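Local structure of dihydropteroate synthase (6Q62) at residues P20-I25 against A267-L272; G117-V122 against V139-M144; A207-L212 against L250-R255. The protein probably catalyses the condensation of 4-aminobenzoate with 6-hydroxymethyl-7,8-dihydropterin diphosphate to give 7,8-dihydropteroate, a precursor of folate. One frame throughout, in Å; residues are numbered along the deposited sequence.

Interaction 1 of 3, residues P20-I25 against A267-L272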
loop_
_atom_site.group_PDB
_atom_site.type_symbol
_atom_site.label_atom_id
_atom_site.label_comp_id
_atom_site.label_asym_id
_atom_site.label_seq_id
_atom_site.Cartn_x
_atom_site.Cartn_y
_atom_site.Cartn_z
ATOM N N PRO A 20 -14.725 -1.961 -2.668
ATOM C CA PRO A 20 -13.873 -2.229 -3.847
ATOM C C PRO A 20 -13.532 -3.704 -3.983
ATOM O O PRO A 20 -13.192 -4.365 -3.006
ATOM C CB PRO A 20 -12.622 -1.386 -3.591
ATOM C CG PRO A 20 -13.084 -0.321 -2.653
ATOM C CD PRO A 20 -14.087 -0.987 -1.758
ATOM N N ARG A 21 -13.667 -4.217 -5.201
ATOM C CA ARG A 21 -13.426 -5.615 -5.537
ATOM C C ARG A 21 -12.188 -5.733 -6.416
ATOM O O ARG A 21 -11.793 -4.766 -7.077
ATOM C CB ARG A 21 -14.671 -6.225 -6.207
ATOM C CG ARG A 21 -15.924 -6.174 -5.308
ATOM C CD ARG A 21 -15.885 -7.245 -4.236
ATOM N NE ARG A 21 -17.005 -7.162 -3.296
ATOM C CZ ARG A 21 -17.194 -8.021 -2.302
ATOM N NH1 ARG A 21 -16.373 -9.050 -2.140
ATOM N NH2 ARG A 21 -18.228 -7.880 -1.485
ATOM N N VAL A 22 -11.553 -6.898 -6.374
ATOM C CA VAL A 22 -10.298 -7.139 -7.070
ATOM C C VAL A 22 -10.470 -8.027 -8.265
ATOM O O VAL A 22 -10.993 -9.155 -8.159
ATOM C CB VAL A 22 -9.226 -7.669 -6.088
ATOM C CG1 VAL A 22 -7.913 -8.023 -6.806
ATOM C CG2 VAL A 22 -8.960 -6.644 -4.973
ATOM N N MET A 23 -10.074 -7.487 -9.417
ATOM C CA MET A 23 -10.113 -8.167 -10.728
ATOM C C MET A 23 -8.697 -8.687 -11.022
ATOM O O MET A 23 -7.818 -7.898 -11.311
ATOM C CB MET A 23 -10.565 -7.199 -11.837
ATOM C CG MET A 23 -10.548 -7.818 -13.235
ATOM S SD MET A 23 -10.761 -6.537 -14.518
ATOM C CE MET A 23 -12.470 -6.822 -14.987
ATOM N N GLY A 24 -8.493 -9.989 -10.954
ATOM C CA GLY A 24 -7.174 -10.585 -11.192
ATOM C C GLY A 24 -6.879 -10.744 -12.668
ATOM O O GLY A 24 -7.705 -11.280 -13.403
ATOM N N ILE A 25 -5.687 -10.282 -13.108
ATOM C CA ILE A 25 -5.263 -10.329 -14.503
ATOM C C ILE A 25 -4.779 -11.705 -14.912
ATOM O O ILE A 25 -3.800 -12.207 -14.348
ATOM C CB ILE A 25 -4.178 -9.253 -14.775
ATOM C CG1 ILE A 25 -4.729 -7.838 -14.519
ATOM C CG2 ILE A 25 -3.618 -9.389 -16.201
ATOM C CD1 ILE A 25 -3.656 -6.710 -14.537
ATOM N N ALA A 267 -1.509 -9.140 -2.356
ATOM C CA ALA A 267 -1.058 -7.878 -1.769
ATOM C C ALA A 267 -2.127 -6.809 -1.795
ATOM O O ALA A 267 -2.305 -6.093 -0.795
ATOM C CB ALA A 267 0.203 -7.389 -2.475
ATOM N N THR A 268 -2.878 -6.704 -2.921
ATOM C CA THR A 268 -3.939 -5.720 -3.032
ATOM C C THR A 268 -5.081 -6.048 -2.054
ATOM O O THR A 268 -5.593 -5.152 -1.385
ATOM C CB THR A 268 -4.429 -5.621 -4.509
ATOM O OG1 THR A 268 -3.308 -5.328 -5.380
ATOM C CG2 THR A 268 -5.504 -4.543 -4.687
ATOM N N VAL A 269 -5.440 -7.336 -1.943
ATOM C CA VAL A 269 -6.484 -7.745 -1.001
ATOM C C VAL A 269 -6.084 -7.356 0.422
ATOM O O VAL A 269 -6.882 -6.780 1.141
ATOM C CB VAL A 269 -6.805 -9.245 -1.133
ATOM C CG1 VAL A 269 -7.678 -9.727 0.038
ATOM C CG2 VAL A 269 -7.493 -9.503 -2.471
ATOM N N ASP A 270 -4.844 -7.623 0.797
ATOM C CA ASP A 270 -4.351 -7.249 2.150
ATOM C C ASP A 270 -4.446 -5.756 2.402
ATOM O O ASP A 270 -4.946 -5.324 3.457
ATOM C CB ASP A 270 -2.909 -7.743 2.314
ATOM C CG ASP A 270 -2.807 -9.235 2.552
ATOM O OD1 ASP A 270 -3.826 -9.944 2.367
ATOM O OD2 ASP A 270 -1.718 -9.704 2.890
ATOM N N ALA A 271 -4.022 -4.941 1.417
ATOM C CA ALA A 271 -4.089 -3.488 1.571
ATOM C C ALA A 271 -5.512 -3.008 1.731
ATOM O O ALA A 271 -5.771 -2.159 2.572
ATOM C CB ALA A 271 -3.456 -2.787 0.371
ATOM N N LEU A 272 -6.435 -3.528 0.889
ATOM C CA LEU A 272 -7.832 -3.112 0.964
ATOM C C LEU A 272 -8.462 -3.580 2.264
ATOM O O LEU A 272 -9.358 -2.905 2.768
ATOM C CB LEU A 272 -8.623 -3.668 -0.221
ATOM C CG LEU A 272 -8.222 -3.121 -1.577
ATOM C CD1 LEU A 272 -8.914 -3.955 -2.668
ATOM C CD2 LEU A 272 -8.620 -1.654 -1.712
#
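With CG1 of Val22 anti to the backbone N (chi1 176°), its other methyl, CG2, lies anti to the carbonyl carbon and reaches the helix. Leu272 has CG anti to its own carbonyl carbon (chi1 -66°), and its extended second torsion carries CD1 to that methyl. Val22 CG2 and Leu272 CD1 meet at 3.5 Å, the closest approach between the segments, and the two side chains cross obliquely. The same valine methyl touches two residues one turn back along the helix: Thr268 CG2 lies 4.1 Å from Val22 CG2, and Val269 CG2 is equally far from it. One branch of a single strand residue is thus set among three helix side chains. Strand 21-27 belongs to the parallel barrel of the TIM-barrel fold and helix 265-279 to its outer layer; the segments run antiparallel (173°) with axes 9.3 Å apart, as expected for a helix packed over barrel strands. Thr268 turns its methyl to the strand, CG2 being anti to the backbone N, while OG1 is hydrogen-bonded to Asp264 O, just before the helix begins. Just ahead of the strand, Pro20 adds a looser contact, its CB 4.4 Å from Leu272 CD2. No hydrogen bond crosses this apolar interface. Elsewhere on the helix, Asp270 forms a salt bridge with Arg235 of the second subunit.

Interaction 2 of 3, residues G117-V122 against V139-M144. With 6GU (6-chloroguanine), chain E.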
loop_
_atom_site.group_PDB
_atom_site.type_symbol
_atom_site.label_atom_id
_atom_site.label_comp_id
_atom_site.label_asym_id
_atom_site.label_seq_id
_atom_site.Cartn_x
_atom_site.Cartn_y
_atom_site.Cartn_z
ATOM N N GLY A 117 -18.769 -14.110 -18.033
ATOM C CA GLY A 117 -19.904 -13.371 -17.494
ATOM C C GLY A 117 -19.791 -11.871 -17.568
ATOM O O GLY A 117 -20.662 -11.165 -17.064
ATOM N N MET A 118 -18.745 -11.368 -18.215
ATOM C CA MET A 118 -18.511 -9.924 -18.306
ATOM C C MET A 118 -17.566 -9.726 -19.465
ATOM O O MET A 118 -16.755 -10.615 -19.761
ATOM C CB MET A 118 -17.882 -9.381 -16.979
ATOM C CG MET A 118 -17.374 -7.938 -17.068
ATOM S SD MET A 118 -16.524 -7.384 -15.544
ATOM C CE MET A 118 -17.874 -7.439 -14.407
ATOM N N ILE A 119 -17.645 -8.566 -20.090
ATOM C CA ILE A 119 -16.775 -8.184 -21.205
ATOM C C ILE A 119 -16.026 -6.954 -20.773
ATOM O O ILE A 119 -16.627 -5.999 -20.283
ATOM C CB ILE A 119 -17.591 -7.950 -22.515
ATOM C CG1 ILE A 119 -18.194 -9.296 -22.988
ATOM C CG2 ILE A 119 -16.715 -7.329 -23.638
ATOM C CD1 ILE A 119 -19.418 -9.181 -23.878
ATOM N N ASN A 120 -14.698 -6.978 -20.944
ATOM C CA ASN A 120 -13.858 -5.831 -20.603
ATOM C C ASN A 120 -13.315 -5.347 -21.935
ATOM O O ASN A 120 -12.458 -5.998 -22.522
ATOM C CB ASN A 120 -12.754 -6.235 -19.613
ATOM C CG ASN A 120 -11.717 -5.157 -19.488
ATOM O OD1 ASN A 120 -12.012 -3.991 -19.718
ATOM N ND2 ASN A 120 -10.489 -5.525 -19.143
ATOM N N ASP A 121 -13.844 -4.233 -22.421
ATOM C CA ASP A 121 -13.480 -3.749 -23.748
ATOM C C ASP A 121 -12.660 -2.465 -23.767
ATOM O O ASP A 121 -13.205 -1.383 -23.572
ATOM C CB ASP A 121 -14.745 -3.594 -24.601
ATOM C CG ASP A 121 -14.483 -3.255 -26.062
ATOM O OD1 ASP A 121 -13.300 -3.154 -26.452
ATOM O OD2 ASP A 121 -15.449 -3.088 -26.802
ATOM N N VAL A 122 -11.380 -2.586 -24.117
ATOM C CA VAL A 122 -10.457 -1.461 -24.226
ATOM C C VAL A 122 -10.909 -0.446 -25.286
ATOM O O VAL A 122 -10.490 0.717 -25.217
ATOM C CB VAL A 122 -8.969 -1.886 -24.430
ATOM C CG1 VAL A 122 -8.430 -2.651 -23.227
ATOM C CG2 VAL A 122 -8.768 -2.678 -25.730
ATOM N N VAL A 139 -24.670 -9.250 -20.551
ATOM C CA VAL A 139 -23.649 -9.370 -19.520
ATOM C C VAL A 139 -23.109 -7.967 -19.215
ATOM O O VAL A 139 -23.133 -7.097 -20.103
ATOM C CB VAL A 139 -22.455 -10.330 -19.931
ATOM C CG1 VAL A 139 -22.896 -11.792 -20.033
ATOM C CG2 VAL A 139 -21.782 -9.875 -21.221
ATOM N N PRO A 140 -22.482 -7.755 -18.028
ATOM C CA PRO A 140 -21.863 -6.456 -17.759
ATOM C C PRO A 140 -20.719 -6.168 -18.728
ATOM O O PRO A 140 -20.067 -7.096 -19.221
ATOM C CB PRO A 140 -21.341 -6.594 -16.322
ATOM C CG PRO A 140 -22.201 -7.702 -15.701
ATOM C CD PRO A 140 -22.435 -8.638 -16.848
ATOM N N VAL A 141 -20.418 -4.894 -18.919
ATOM C CA VAL A 141 -19.357 -4.493 -19.856
ATOM C C VAL A 141 -18.584 -3.311 -19.316
ATOM O O VAL A 141 -19.177 -2.353 -18.822
ATOM C CB VAL A 141 -19.887 -4.227 -21.300
ATOM C CG1 VAL A 141 -20.943 -3.101 -21.289
ATOM C CG2 VAL A 141 -18.727 -3.867 -22.251
ATOM N N VAL A 142 -17.258 -3.362 -19.444
ATOM C CA VAL A 142 -16.401 -2.256 -19.052
ATOM C C VAL A 142 -16.133 -1.412 -20.288
ATOM O O VAL A 142 -15.618 -1.929 -21.276
ATOM C CB VAL A 142 -15.046 -2.738 -18.457
ATOM C CG1 VAL A 142 -14.179 -1.544 -18.041
ATOM C CG2 VAL A 142 -15.241 -3.707 -17.286
ATOM N N LEU A 143 -16.400 -0.107 -20.201
ATOM C CA LEU A 143 -16.113 0.845 -21.247
ATOM C C LEU A 143 -14.874 1.630 -20.843
ATOM O O LEU A 143 -14.920 2.437 -19.919
ATOM C CB LEU A 143 -17.314 1.787 -21.454
ATOM C CG LEU A 143 -18.704 1.117 -21.670
ATOM C CD1 LEU A 143 -19.808 2.180 -21.703
ATOM C CD2 LEU A 143 -18.744 0.283 -22.980
ATOM N N MET A 144 -13.770 1.380 -21.512
ATOM C CA MET A 144 -12.511 2.022 -21.164
ATOM C C MET A 144 -12.187 3.162 -22.120
ATOM O O MET A 144 -12.621 3.137 -23.281
ATOM C CB MET A 144 -11.399 0.959 -21.187
ATOM C CG MET A 144 -10.122 1.378 -20.433
ATOM S SD MET A 144 -8.681 0.383 -20.890
ATOM C CE MET A 144 -8.219 1.185 -22.432
HETATM CL CL6 6GU E . -6.274 -0.239 -17.192
HETATM N N1 6GU E . -8.387 -1.388 -17.798
HETATM C C2 6GU E . -9.069 -2.362 -18.528
HETATM N N2 6GU E . -10.388 -2.278 -18.430
HETATM N N3 6GU E . -8.488 -3.331 -19.323
HETATM C C4 6GU E . -7.113 -3.257 -19.381
HETATM C C5 6GU E . -6.353 -2.279 -18.685
HETATM C C6 6GU E . -7.080 -1.409 -17.935
HETATM N N7 6GU E . -5.002 -2.465 -18.968
HETATM C C8 6GU E . -4.990 -3.554 -19.835
HETATM N N9 6GU E . -6.228 -4.052 -20.097
HETATM O O HOH W 1 -11.805 2.911 -25.866
#
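A parallel beta-alpha-beta unit brings strands 118-121 and 141-144 side by side in the barrel, and residues near their C-terminal ends line the 6-chloroguanine pocket. Ile119 N donates to Pro140 O at 3.0 Å, in the carbonyl plane, and Ile119 O receives Val142 N at 2.8 Å, nearly along the C=O axis. Asp121 N then bonds to Val142 O at 3.1 Å; the last link, Met144 N to Asp121 O, is weak. Beyond it a water donates to both Val122 O and Met144 O, bridging the strand ends. With CG anti to the backbone N (chi1 168°), the Asn120 amide meets the ligand through both its polar atoms: OD1 accepts from 6GU N2 at 2.7 Å in an almost straight bond (177°), and ND2 donates to 6GU N3 at 3.0 Å. ND2 also bonds to Asp61 OD2, which helps fix the amide's orientation. Val142 lies alongside Asn120, pointing the same way, with CB 3.5 Å from Asn120 OD1. Met144, bent at chi3 (80°), places SD 3.6 Å from 6GU N1 and turns CE back against Val122 CB. Asp190 and Lys226 supply further hydrogen bonds to the ligand. Such clustering of ligand-binding side chains at the C-terminal ends of the strands is typical of TIM barrels, and in dihydropteroate synthases this mouth probably holds the pterin substrate.

Interaction 3 of 3, residues A207-L212 against L250-R255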
loop_
_atom_site.group_PDB
_atom_site.type_symbol
_atom_site.label_atom_id
_atom_site.label_comp_id
_atom_site.label_asym_id
_atom_site.label_seq_id
_atom_site.Cartn_x
_atom_site.Cartn_y
_atom_site.Cartn_z
ATOM N N ALA A 207 -5.939 11.521 -9.261
ATOM C CA ALA A 207 -6.260 12.550 -8.271
ATOM C C ALA A 207 -7.717 13.025 -8.431
ATOM O O ALA A 207 -8.394 13.231 -7.430
ATOM C CB ALA A 207 -5.300 13.725 -8.416
ATOM N N HIS A 208 -8.200 13.136 -9.682
ATOM C CA HIS A 208 -9.561 13.594 -9.999
ATOM C C HIS A 208 -10.557 12.469 -10.262
ATOM O O HIS A 208 -11.645 12.720 -10.779
ATOM C CB HIS A 208 -9.539 14.580 -11.166
ATOM C CG HIS A 208 -8.827 15.851 -10.860
ATOM N ND1 HIS A 208 -7.561 16.079 -11.318
ATOM C CD2 HIS A 208 -9.237 16.925 -10.150
ATOM C CE1 HIS A 208 -7.246 17.298 -10.920
ATOM N NE2 HIS A 208 -8.209 17.831 -10.186
ATOM N N LEU A 209 -10.217 11.232 -9.850
ATOM C CA LEU A 209 -11.106 10.081 -10.012
ATOM C C LEU A 209 -12.521 10.296 -9.426
ATOM O O LEU A 209 -13.482 9.819 -10.039
ATOM C CB LEU A 209 -10.457 8.809 -9.454
ATOM C CG LEU A 209 -10.944 7.484 -10.057
ATOM C CD1 LEU A 209 -10.610 7.391 -11.553
ATOM C CD2 LEU A 209 -10.315 6.310 -9.343
ATOM N N PRO A 210 -12.725 11.010 -8.287
ATOM C CA PRO A 210 -14.102 11.190 -7.795
ATOM C C PRO A 210 -15.044 11.830 -8.815
ATOM O O PRO A 210 -16.226 11.512 -8.804
ATOM C CB PRO A 210 -13.910 12.076 -6.562
ATOM C CG PRO A 210 -12.533 11.753 -6.089
ATOM C CD PRO A 210 -11.756 11.631 -7.355
ATOM N N ARG A 211 -14.519 12.682 -9.729
ATOM C CA ARG A 211 -15.300 13.351 -10.774
ATOM C C ARG A 211 -15.912 12.342 -11.757
ATOM O O ARG A 211 -17.024 12.564 -12.261
ATOM C CB ARG A 211 -14.429 14.370 -11.537
ATOM N N LEU A 212 -15.185 11.226 -12.029
ATOM C CA LEU A 212 -15.675 10.175 -12.918
ATOM C C LEU A 212 -16.693 9.306 -12.214
ATOM O O LEU A 212 -17.531 8.694 -12.878
ATOM C CB LEU A 212 -14.517 9.272 -13.406
ATOM C CG LEU A 212 -13.618 9.818 -14.511
ATOM C CD1 LEU A 212 -12.539 8.835 -14.831
ATOM C CD2 LEU A 212 -14.409 10.150 -15.759
ATOM N N LEU A 250 -4.946 1.292 -3.794
ATOM C CA LEU A 250 -5.597 1.771 -2.564
ATOM C C LEU A 250 -6.061 3.202 -2.724
ATOM O O LEU A 250 -7.189 3.518 -2.351
ATOM C CB LEU A 250 -4.606 1.638 -1.386
ATOM C CG LEU A 250 -5.118 2.130 -0.030
ATOM C CD1 LEU A 250 -6.449 1.441 0.342
ATOM C CD2 LEU A 250 -4.082 1.873 1.038
ATOM N N LEU A 251 -5.228 4.080 -3.331
ATOM C CA LEU A 251 -5.624 5.466 -3.571
ATOM C C LEU A 251 -6.843 5.538 -4.490
ATOM O O LEU A 251 -7.751 6.329 -4.232
ATOM C CB LEU A 251 -4.448 6.291 -4.180
ATOM C CG LEU A 251 -3.239 6.475 -3.269
ATOM C CD1 LEU A 251 -2.104 7.140 -4.044
ATOM C CD2 LEU A 251 -3.610 7.291 -2.002
ATOM N N ALA A 252 -6.904 4.664 -5.517
ATOM C CA ALA A 252 -8.051 4.646 -6.431
ATOM C C ALA A 252 -9.324 4.251 -5.688
ATOM O O ALA A 252 -10.383 4.888 -5.859
ATOM C CB ALA A 252 -7.783 3.663 -7.579
ATOM N N ALA A 253 -9.227 3.218 -4.847
ATOM C CA ALA A 253 -10.352 2.748 -4.035
ATOM C C ALA A 253 -10.829 3.865 -3.079
ATOM O O ALA A 253 -12.038 4.117 -2.968
ATOM C CB ALA A 253 -9.930 1.523 -3.251
ATOM N N GLN A 254 -9.890 4.595 -2.456
ATOM C CA GLN A 254 -10.261 5.716 -1.582
ATOM C C GLN A 254 -10.953 6.825 -2.359
ATOM O O GLN A 254 -11.799 7.534 -1.810
ATOM C CB GLN A 254 -9.001 6.283 -0.917
ATOM C CG GLN A 254 -8.399 5.310 0.092
ATOM C CD GLN A 254 -7.146 5.868 0.692
ATOM O OE1 GLN A 254 -6.378 6.597 0.041
ATOM N NE2 GLN A 254 -6.922 5.548 1.964
ATOM N N ARG A 255 -10.614 6.958 -3.667
ATOM C CA ARG A 255 -11.159 7.987 -4.533
ATOM C C ARG A 255 -12.392 7.535 -5.335
ATOM O O ARG A 255 -12.818 8.260 -6.223
ATOM C CB ARG A 255 -10.069 8.587 -5.423
ATOM C CG ARG A 255 -9.224 9.583 -4.632
ATOM C CD ARG A 255 -7.810 9.760 -5.131
ATOM N NE ARG A 255 -7.049 10.660 -4.259
ATOM C CZ ARG A 255 -6.493 10.343 -3.091
ATOM N NH1 ARG A 255 -6.638 9.120 -2.581
ATOM N NH2 ARG A 255 -5.823 11.257 -2.404
HETATM O O HOH W 2 -7.148 13.291 -4.992
#
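The backbones come closest at Pro210 and Arg255, whose CA atoms lie 5.4 Å apart, where the short helical turn 209-212 meets the C-terminal end of helix 242-254. The Pro210 ring lies alongside Arg255, with CD 4.0 Å from Arg255 CB and CG 3.5 Å from Arg255 O. Although Pro210 N is also close to that carbonyl, proline has no hydrogen to offer it. Leu209 points into the contact; with CG anti to the backbone N (chi1 -155°) and chi2 at 64°, its CD2 reaches Ala252 CB at 4.1 Å. The arginine chain is extended from CG to NE, then chi4 (79°) turns the guanidinium back over its own helix. There NH1 makes a weak, 3.4 Å bond to Leu251 O, in the guanidinium plane. On the other segment Ala207 O sits near the edge of this group, and a water completes the link: it accepts from Arg255 NE at 2.7 Å and donates to Ala207 O over the same distance. No direct hydrogen bond spans the two segments. Van der Waals packing of Leu209 and Pro210, partly against the Arg255 carbonyl, joins the helices, while the water carries the polar link between the arginine and the carbonyl at the end of helix 199-207.

From the N terminus, the first strand of the barrel, 21-27, enters interaction 1, whose partner helix, 265-279, is the last of the chain; this contact closes a loop of 241 residues that encloses the other two. Interaction 2 closes first, across a single beta-alpha-beta unit. Interaction 3 follows in series, joining helices 209-212 and 242-254 on the outside. Interactions 1 and 2 share the barrel sheet and meet where Met23 CE packs on Met118 SD. Ala253 connects interactions 1 and 3 by touching both Pro20 and Leu272. Interactions 2 and 3 do not touch, their nearest atoms being about 9 Å apart. Interactions 1 and 3 both reach the second subunit.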